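Local coordinates for SusD superfamily protein (Bacteroides thetaiotaomicron, PDB 3MCX) that is of unknown function but, as an outer-membrane member of the SusD family, probably helps to capture glycans at the cell surface for uptake, at residues P245-Q253 and L335-G343; R355-A364 and A377-R388. All blocks are in the same frame, centred on the assembly; numbering follows the deposited sequence.

Contact 1: residues P245-Q253 and L335-G343; sequences PNVWGQDFQ and LAKFPGKTG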
loop_
_atom_site.group_PDB
_atom_site.type_symbol
_atom_site.label_atom_id
_atom_site.label_comp_id
_atom_site.label_asym_id
_atom_site.label_seq_id
_atom_site.Cartn_x
_atom_site.Cartn_y
_atom_site.Cartn_z
ATOM N N PRO A 245 3.958 19.178 8.534
ATOM C CA PRO A 245 5.393 18.829 8.430
ATOM C C PRO A 245 5.937 17.971 9.584
ATOM O O PRO A 245 6.912 17.220 9.385
ATOM C CB PRO A 245 6.101 20.197 8.421
ATOM C CG PRO A 245 5.018 21.186 8.016
ATOM C CD PRO A 245 3.729 20.639 8.564
ATOM N N ASN A 246 5.273 18.035 10.741
ATOM C CA ASN A 246 5.779 17.477 11.995
ATOM C C ASN A 246 5.289 16.072 12.323
ATOM O O ASN A 246 5.838 15.415 13.205
ATOM C CB ASN A 246 5.365 18.389 13.155
ATOM C CG ASN A 246 5.758 19.845 12.940
ATOM O OD1 ASN A 246 4.975 20.752 13.246
ATOM N ND2 ASN A 246 6.957 20.072 12.413
ATOM N N VAL A 247 4.246 15.613 11.662
ATOM C CA VAL A 247 3.668 14.302 12.011
ATOM C C VAL A 247 4.512 13.094 11.521
ATOM O O VAL A 247 4.482 12.015 12.112
ATOM C CB VAL A 247 2.202 14.202 11.510
ATOM C CG1 VAL A 247 1.345 15.297 12.201
ATOM C CG2 VAL A 247 2.109 14.239 9.974
ATOM N N TRP A 248 5.296 13.307 10.481
ATOM C CA TRP A 248 6.024 12.251 9.803
ATOM C C TRP A 248 7.121 11.679 10.726
ATOM O O TRP A 248 7.913 12.409 11.324
ATOM C CB TRP A 248 6.556 12.772 8.452
ATOM C CG TRP A 248 5.415 13.241 7.628
ATOM C CD1 TRP A 248 4.979 14.524 7.505
ATOM C CD2 TRP A 248 4.449 12.426 6.959
ATOM N NE1 TRP A 248 3.838 14.576 6.779
ATOM C CE2 TRP A 248 3.484 13.300 6.411
ATOM C CE3 TRP A 248 4.328 11.058 6.735
ATOM C CZ2 TRP A 248 2.400 12.834 5.667
ATOM C CZ3 TRP A 248 3.239 10.589 5.989
ATOM C CH2 TRP A 248 2.298 11.486 5.459
ATOM N N GLY A 249 7.101 10.363 10.868
ATOM C CA GLY A 249 8.001 9.676 11.777
ATOM C C GLY A 249 7.488 9.469 13.172
ATOM O O GLY A 249 8.049 8.672 13.937
ATOM N N GLN A 250 6.473 10.239 13.562
ATOM C CA GLN A 250 5.881 10.137 14.890
ATOM C C GLN A 250 4.825 9.027 14.882
ATOM O O GLN A 250 4.027 8.896 13.937
ATOM C CB GLN A 250 5.266 11.471 15.344
ATOM C CG GLN A 250 6.289 12.582 15.504
ATOM C CD GLN A 250 7.362 12.220 16.505
ATOM O OE1 GLN A 250 8.518 11.953 16.145
ATOM N NE2 GLN A 250 6.983 12.171 17.764
ATOM N N ASP A 251 4.829 8.213 15.934
ATOM C CA ASP A 251 3.923 7.058 16.016
ATOM C C ASP A 251 2.455 7.470 16.173
ATOM O O ASP A 251 2.137 8.369 16.961
ATOM C CB ASP A 251 4.280 6.198 17.235
ATOM C CG ASP A 251 5.563 5.398 17.071
ATOM O OD1 ASP A 251 6.252 5.496 16.039
ATOM O OD2 ASP A 251 5.849 4.649 18.015
ATOM N N PHE A 252 1.564 6.775 15.478
ATOM C CA PHE A 252 0.117 6.806 15.755
ATOM C C PHE A 252 -0.480 8.218 15.836
ATOM O O PHE A 252 -1.166 8.563 16.776
ATOM C CB PHE A 252 -0.190 5.999 17.023
ATOM C CG PHE A 252 0.397 4.608 16.995
ATOM C CD1 PHE A 252 0.012 3.705 16.045
ATOM C CD2 PHE A 252 1.351 4.241 17.917
ATOM C CE1 PHE A 252 0.568 2.448 16.007
ATOM C CE2 PHE A 252 1.890 2.965 17.892
ATOM C CZ PHE A 252 1.494 2.091 16.941
ATOM N N GLN A 253 -0.221 8.999 14.795
ATOM C CA GLN A 253 -0.746 10.357 14.686
ATOM C C GLN A 253 -2.206 10.284 14.233
ATOM O O GLN A 253 -2.704 9.225 13.899
ATOM C CB GLN A 253 0.158 11.187 13.765
ATOM C CG GLN A 253 1.579 11.325 14.339
ATOM C CD GLN A 253 1.591 12.062 15.680
ATOM O OE1 GLN A 253 1.357 13.266 15.725
ATOM N NE2 GLN A 253 1.820 11.334 16.800
ATOM N N LEU A 335 12.416 11.895 -0.556
ATOM C CA LEU A 335 11.136 11.955 0.134
ATOM C C LEU A 335 11.377 11.784 1.621
ATOM O O LEU A 335 11.996 10.782 2.011
ATOM C CB LEU A 335 10.228 10.837 -0.394
ATOM C CG LEU A 335 8.821 10.801 0.204
ATOM C CD1 LEU A 335 8.075 12.069 -0.136
ATOM C CD2 LEU A 335 8.058 9.523 -0.208
ATOM N N ALA A 336 10.873 12.690 2.449
ATOM C CA ALA A 336 11.171 12.702 3.895
ATOM C C ALA A 336 9.979 12.238 4.762
ATOM O O ALA A 336 9.873 12.626 5.911
ATOM C CB ALA A 336 11.648 14.093 4.326
ATOM N N LYS A 337 9.082 11.434 4.215
ATOM C CA LYS A 337 7.930 10.950 4.963
ATOM C C LYS A 337 8.265 9.972 6.097
ATOM O O LYS A 337 7.487 9.860 7.015
ATOM C CB LYS A 337 6.901 10.277 4.057
ATOM C CG LYS A 337 5.993 11.231 3.389
ATOM C CD LYS A 337 4.833 10.506 2.718
ATOM C CE LYS A 337 3.906 11.554 2.169
ATOM N NZ LYS A 337 2.823 11.016 1.345
ATOM N N PHE A 338 9.389 9.255 6.015
ATOM C CA PHE A 338 9.676 8.175 6.970
ATOM C C PHE A 338 11.050 8.362 7.612
ATOM O O PHE A 338 11.958 7.533 7.466
ATOM C CB PHE A 338 9.570 6.823 6.242
ATOM C CG PHE A 338 8.355 6.715 5.370
ATOM C CD1 PHE A 338 7.088 6.852 5.917
ATOM C CD2 PHE A 338 8.473 6.578 3.973
ATOM C CE1 PHE A 338 5.931 6.796 5.091
ATOM C CE2 PHE A 338 7.317 6.525 3.147
ATOM C CZ PHE A 338 6.048 6.642 3.727
ATOM N N PRO A 339 11.225 9.448 8.393
ATOM C CA PRO A 339 12.560 9.766 8.929
ATOM C C PRO A 339 12.899 9.015 10.227
ATOM O O PRO A 339 14.007 9.171 10.751
ATOM C CB PRO A 339 12.437 11.240 9.202
ATOM C CG PRO A 339 10.985 11.375 9.702
ATOM C CD PRO A 339 10.230 10.471 8.784
ATOM N N GLY A 340 11.951 8.236 10.767
ATOM C CA GLY A 340 12.155 7.566 12.054
ATOM C C GLY A 340 11.609 8.379 13.211
ATOM O O GLY A 340 11.328 9.577 13.071
ATOM N N LYS A 341 11.489 7.740 14.373
ATOM C CA LYS A 341 10.863 8.377 15.572
ATOM C C LYS A 341 11.637 9.540 16.148
ATOM O O LYS A 341 11.071 10.392 16.858
ATOM C CB LYS A 341 10.679 7.367 16.700
ATOM C CG LYS A 341 10.024 6.075 16.320
ATOM C CD LYS A 341 9.496 5.351 17.517
ATOM C CE LYS A 341 9.201 3.900 17.331
ATOM N NZ LYS A 341 8.371 3.571 16.167
ATOM N N THR A 342 12.949 9.545 15.942
ATOM C CA THR A 342 13.762 10.666 16.413
ATOM C C THR A 342 14.243 11.572 15.270
ATOM O O THR A 342 14.981 12.541 15.503
ATOM C CB THR A 342 14.935 10.188 17.316
ATOM O OG1 THR A 342 15.918 9.492 16.547
ATOM C CG2 THR A 342 14.425 9.263 18.454
ATOM N N GLY A 343 13.791 11.285 14.047
ATOM C CA GLY A 343 14.046 12.132 12.888
ATOM C C GLY A 343 15.338 11.863 12.135
ATOM O O GLY A 343 15.581 12.511 11.103
HETATM O O HOH W 1 6.008 8.539 9.020
#
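Trp248 and Gly249, the central pair of the type II beta turn Val247-Gln250, lie against Lys337, Pro339 and Gly340 of a second loop. With its chain extended beyond CG (chi2 -169°), Lys337 runs alongside the indole and lays its methylenes over one face. Lys337 CG sits 3.9 Å from the centroid of the Trp248 six-membered ring, a CH-pi contact, while Val247 CG2 lies near the rim of the opposite face. Lys337 NZ continues to a hydrogen bond with Val415 O and a salt bridge with Glu417. Backbone joins backbone through a water that accepts from Gly249 N and donates to Lys337 O (both 2.8 Å). In the SusD-family domain this joins the loops preceding strands 256-260 and 351-355. Gly249 has the positive phi (91°) of the third turn position; a CB here would run into Gly340 O, and Gly249 O takes a CA-H...O contact from Lys341 CA at 3.3 Å. Bending at chi4, Lys341 brings NZ to the syn lone pair of Asp251 OD1 in a 2.9 Å salt bridge, and Ile262 O and Thr348 O also take NZ. A methionine in its place would probably leave the Asp251 carboxylate without its cation and both carbonyls without this donor.

Contact 2: residues R355-A364 and A377-R388; sequences RLSEVYLNAA and AQGYLNDIISRR. With ZN (zinc ion), chain E.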
loop_
_atom_site.group_PDB
_atom_site.type_symbol
_atom_site.label_atom_id
_atom_site.label_comp_id
_atom_site.label_asym_id
_atom_site.label_seq_id
_atom_site.Cartn_x
_atom_site.Cartn_y
_atom_site.Cartn_z
ATOM N N ARG A 355 -4.482 5.568 6.211
ATOM C CA ARG A 355 -4.794 6.745 7.002
ATOM C C ARG A 355 -5.961 7.550 6.415
ATOM O O ARG A 355 -6.412 7.341 5.286
ATOM C CB ARG A 355 -3.561 7.617 7.203
ATOM C CG ARG A 355 -3.026 8.255 5.977
ATOM C CD ARG A 355 -1.776 9.070 6.313
ATOM N NE ARG A 355 -1.117 9.598 5.112
ATOM C CZ ARG A 355 -1.325 10.785 4.522
ATOM N NH1 ARG A 355 -2.081 11.731 5.073
ATOM N NH2 ARG A 355 -0.698 11.063 3.397
ATOM N N LEU A 356 -6.457 8.463 7.233
ATOM C CA LEU A 356 -7.706 9.128 6.948
ATOM C C LEU A 356 -7.682 9.892 5.615
ATOM O O LEU A 356 -8.709 9.949 4.949
ATOM C CB LEU A 356 -8.063 10.044 8.115
ATOM C CG LEU A 356 -9.486 10.574 8.210
ATOM C CD1 LEU A 356 -10.518 9.421 8.253
ATOM C CD2 LEU A 356 -9.659 11.541 9.386
ATOM N N SER A 357 -6.569 10.534 5.241
ATOM C CA SER A 357 -6.563 11.279 3.965
ATOM C C SER A 357 -6.941 10.361 2.788
ATOM O O SER A 357 -7.659 10.799 1.865
ATOM C CB SER A 357 -5.210 11.932 3.655
ATOM O OG SER A 357 -4.975 13.084 4.443
ATOM N N GLU A 358 -6.475 9.105 2.812
ATOM C CA GLU A 358 -6.798 8.189 1.712
ATOM C C GLU A 358 -8.294 7.936 1.688
ATOM O O GLU A 358 -8.889 7.821 0.617
ATOM C CB GLU A 358 -6.046 6.858 1.803
ATOM C CG GLU A 358 -6.441 5.910 0.695
ATOM C CD GLU A 358 -5.823 4.536 0.793
ATOM O OE1 GLU A 358 -4.805 4.400 1.481
ATOM O OE2 GLU A 358 -6.373 3.585 0.204
ATOM N N VAL A 359 -8.882 7.825 2.867
ATOM C CA VAL A 359 -10.309 7.524 2.988
ATOM C C VAL A 359 -11.136 8.670 2.384
ATOM O O VAL A 359 -12.086 8.433 1.647
ATOM C CB VAL A 359 -10.722 7.237 4.458
ATOM C CG1 VAL A 359 -12.220 7.041 4.558
ATOM C CG2 VAL A 359 -9.978 6.013 5.007
ATOM N N TYR A 360 -10.780 9.917 2.691
ATOM C CA TYR A 360 -11.452 11.071 2.087
ATOM C C TYR A 360 -11.292 11.063 0.557
ATOM O O TYR A 360 -12.250 11.351 -0.156
ATOM C CB TYR A 360 -10.920 12.392 2.679
ATOM C CG TYR A 360 -11.544 12.834 3.983
ATOM C CD1 TYR A 360 -11.302 12.165 5.183
ATOM C CD2 TYR A 360 -12.397 13.923 4.005
ATOM C CE1 TYR A 360 -11.894 12.590 6.358
ATOM C CE2 TYR A 360 -12.987 14.366 5.173
ATOM C CZ TYR A 360 -12.753 13.680 6.351
ATOM O OH TYR A 360 -13.391 14.148 7.506
ATOM N N LEU A 361 -10.098 10.760 0.076
ATOM C CA LEU A 361 -9.821 10.719 -1.367
ATOM C C LEU A 361 -10.585 9.581 -2.061
ATOM O O LEU A 361 -11.121 9.765 -3.150
ATOM C CB LEU A 361 -8.302 10.685 -1.627
ATOM C CG LEU A 361 -7.595 12.001 -1.272
ATOM C CD1 LEU A 361 -6.099 11.744 -1.050
ATOM C CD2 LEU A 361 -7.916 13.131 -2.320
ATOM N N ASN A 362 -10.672 8.442 -1.391
ATOM C CA ASN A 362 -11.475 7.300 -1.872
ATOM C C ASN A 362 -12.923 7.691 -1.992
ATOM O O ASN A 362 -13.575 7.376 -2.983
ATOM C CB ASN A 362 -11.357 6.094 -0.920
ATOM C CG ASN A 362 -10.010 5.397 -0.989
ATOM O OD1 ASN A 362 -9.171 5.700 -1.834
ATOM N ND2 ASN A 362 -9.787 4.427 -0.056
ATOM N N ALA A 363 -13.457 8.381 -0.983
ATOM C CA ALA A 363 -14.834 8.881 -1.082
ATOM C C ALA A 363 -15.016 9.862 -2.247
ATOM O O ALA A 363 -16.019 9.808 -2.958
ATOM C CB ALA A 363 -15.287 9.529 0.267
ATOM N N ALA A 364 -14.083 10.795 -2.402
ATOM C CA ALA A 364 -14.203 11.773 -3.464
ATOM C C ALA A 364 -14.235 11.095 -4.841
ATOM O O ALA A 364 -15.102 11.424 -5.657
ATOM C CB ALA A 364 -13.077 12.785 -3.398
ATOM N N ALA A 377 -19.108 14.537 -2.154
ATOM C CA ALA A 377 -17.821 14.027 -2.632
ATOM C C ALA A 377 -16.782 15.131 -2.914
ATOM O O ALA A 377 -15.586 15.016 -2.531
ATOM C CB ALA A 377 -18.048 13.167 -3.890
ATOM N N GLN A 378 -17.242 16.195 -3.569
ATOM C CA GLN A 378 -16.415 17.353 -3.871
ATOM C C GLN A 378 -15.915 17.988 -2.562
ATOM O O GLN A 378 -14.741 18.367 -2.435
ATOM C CB GLN A 378 -17.262 18.270 -4.764
ATOM C CG GLN A 378 -17.146 19.698 -4.625
ATOM C CD GLN A 378 -18.266 20.393 -5.393
ATOM O OE1 GLN A 378 -18.966 19.770 -6.199
ATOM N NE2 GLN A 378 -18.432 21.660 -5.148
ATOM N N GLY A 379 -16.781 18.000 -1.560
ATOM C CA GLY A 379 -16.425 18.500 -0.230
ATOM C C GLY A 379 -15.279 17.722 0.364
ATOM O O GLY A 379 -14.396 18.295 0.996
ATOM N N TYR A 380 -15.278 16.402 0.167
ATOM C CA TYR A 380 -14.208 15.588 0.739
ATOM C C TYR A 380 -12.866 15.860 0.070
ATOM O O TYR A 380 -11.811 15.864 0.729
ATOM C CB TYR A 380 -14.540 14.091 0.679
ATOM C CG TYR A 380 -15.750 13.692 1.497
ATOM C CD1 TYR A 380 -15.998 14.252 2.757
ATOM C CD2 TYR A 380 -16.652 12.737 1.020
ATOM C CE1 TYR A 380 -17.109 13.869 3.505
ATOM C CE2 TYR A 380 -17.746 12.347 1.769
ATOM C CZ TYR A 380 -17.972 12.906 3.004
ATOM O OH TYR A 380 -19.075 12.516 3.754
ATOM N N LEU A 381 -12.881 16.071 -1.239
ATOM C CA LEU A 381 -11.661 16.494 -1.931
ATOM C C LEU A 381 -11.174 17.820 -1.358
ATOM O O LEU A 381 -9.991 17.987 -1.085
ATOM C CB LEU A 381 -11.871 16.633 -3.442
ATOM C CG LEU A 381 -10.580 17.012 -4.188
ATOM C CD1 LEU A 381 -9.445 15.993 -3.994
ATOM C CD2 LEU A 381 -10.883 17.312 -5.688
ATOM N N ASN A 382 -12.085 18.752 -1.165
ATOM C CA ASN A 382 -11.737 20.073 -0.633
ATOM C C ASN A 382 -11.261 20.016 0.826
ATOM O O ASN A 382 -10.445 20.836 1.234
ATOM C CB ASN A 382 -12.871 21.069 -0.831
ATOM C CG ASN A 382 -12.954 21.556 -2.269
ATOM O OD1 ASN A 382 -11.946 21.523 -3.004
ATOM N ND2 ASN A 382 -14.151 21.970 -2.698
ATOM N N ASP A 383 -11.715 19.012 1.583
ATOM C CA ASP A 383 -11.190 18.784 2.946
ATOM C C ASP A 383 -9.696 18.503 2.930
ATOM O O ASP A 383 -8.998 18.870 3.849
ATOM C CB ASP A 383 -11.917 17.623 3.626
ATOM C CG ASP A 383 -13.235 18.043 4.240
ATOM O OD1 ASP A 383 -13.277 19.117 4.867
ATOM O OD2 ASP A 383 -14.246 17.296 4.089
ATOM N N ILE A 384 -9.215 17.865 1.892
ATOM C CA ILE A 384 -7.786 17.625 1.746
ATOM C C ILE A 384 -7.125 18.885 1.220
ATOM O O ILE A 384 -6.232 19.426 1.863
ATOM C CB ILE A 384 -7.501 16.414 0.856
ATOM C CG1 ILE A 384 -8.178 15.148 1.413
ATOM C CG2 ILE A 384 -5.988 16.240 0.710
ATOM C CD1 ILE A 384 -7.829 14.759 2.847
ATOM N N ILE A 385 -7.582 19.380 0.070
ATOM C CA ILE A 385 -6.962 20.557 -0.564
ATOM C C ILE A 385 -6.827 21.707 0.427
ATOM O O ILE A 385 -5.745 22.297 0.549
ATOM C CB ILE A 385 -7.715 21.002 -1.861
ATOM C CG1 ILE A 385 -7.624 19.923 -2.952
ATOM C CG2 ILE A 385 -7.090 22.295 -2.438
ATOM C CD1 ILE A 385 -8.544 20.223 -4.183
ATOM N N SER A 386 -7.904 22.023 1.144
ATOM C CA SER A 386 -7.928 23.189 2.043
ATOM C C SER A 386 -6.959 23.073 3.214
ATOM O O SER A 386 -6.611 24.098 3.815
ATOM C CB SER A 386 -9.326 23.436 2.602
ATOM O OG SER A 386 -9.736 22.385 3.445
ATOM N N ARG A 387 -6.557 21.842 3.538
ATOM C CA ARG A 387 -5.597 21.574 4.613
ATOM C C ARG A 387 -4.171 21.376 4.119
ATOM O O ARG A 387 -3.270 20.995 4.894
ATOM C CB ARG A 387 -6.071 20.360 5.453
ATOM C CG ARG A 387 -7.324 20.608 6.265
ATOM C CD ARG A 387 -7.772 19.342 6.958
ATOM N NE ARG A 387 -8.861 19.559 7.883
ATOM C CZ ARG A 387 -10.141 19.693 7.539
ATOM N NH1 ARG A 387 -10.531 19.567 6.271
ATOM N NH2 ARG A 387 -11.047 19.904 8.471
ATOM N N ARG A 388 -3.945 21.585 2.821
ATOM C CA ARG A 388 -2.628 21.364 2.228
ATOM C C ARG A 388 -2.072 22.585 1.496
ATOM O O ARG A 388 -0.908 22.597 1.082
ATOM C CB ARG A 388 -2.666 20.152 1.290
ATOM C CG ARG A 388 -3.093 18.866 1.963
ATOM C CD ARG A 388 -2.084 18.369 2.965
ATOM N NE ARG A 388 -2.565 17.123 3.475
ATOM C CZ ARG A 388 -3.238 16.972 4.610
ATOM N NH1 ARG A 388 -3.462 17.993 5.402
ATOM N NH2 ARG A 388 -3.648 15.746 4.921
HETATM ZN ZN ZN E . -14.773 19.645 6.138
#
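Tyr360 meets Tyr380, Asp383 and Ile384 across an antiparallel helical hairpin, consistent with the TPR-like helical architecture of SusD proteins. The segments 356-364 and 377-385 run at 147° to each other, their axes 7.9 Å apart at closest approach. At the start of the Tyr360 side chain, CB touches Ile384 CD1 (3.9 Å). With CG lying beside the backbone N (chi1 -84°), the ring extends towards the second helix, and Tyr360 CD2 packs on Tyr380 CD1 at 3.8 Å and on Asp383 CB. The two tyrosine rings are nearly perpendicular, yet their meeting is oblique. Farther out, Tyr360 CE2 approaches Asp383 OD2 (3.4 Å) at the ring edge, the carboxylate standing almost at right angles to the ring, and Ile229 of helix 218-231 also touches Tyr360. Nearer the turn the helices draw together over small residues: Ala363 CB packs on Tyr380 CD2 (3.6 Å), and Ala364 CB lies close to Ala377 O. Leu361 packs with its CD2 against Leu381 CD1. At the other end, Ser357 and Arg388 share Glu255, and Arg388 also pairs with Glu413. The second oxygen of Asp383, OD1, accepts from Arg387 NH1 in a salt bridge (3.1 Å) and binds the zinc ion at 2.0 Å.

Overall arrangement
From the N terminus, the chain leaves helix 218-231 and enters the loop 245-253. After 81 intervening residues it returns at 335-343, where contact 1 closes this long excursion. Strand 351-355 then leads into helix 356-370, and contact 2 closes a much shorter connection to helix 374-385. The two contacts follow in series, neither nesting nor crossing: contact 1 joins loops, contact 2 pairs neighbouring helices. Although their centres lie about 21 Å apart, they meet at Arg355, which also pairs with Glu255 and whose NH2 packs 3.7 Å from Trp248 CH2. Glu417 bridges Lys337 and Arg355, linking the contacts; Glu413 takes Lys337 NZ on its backbone O while its carboxylate holds Arg355 and Arg388.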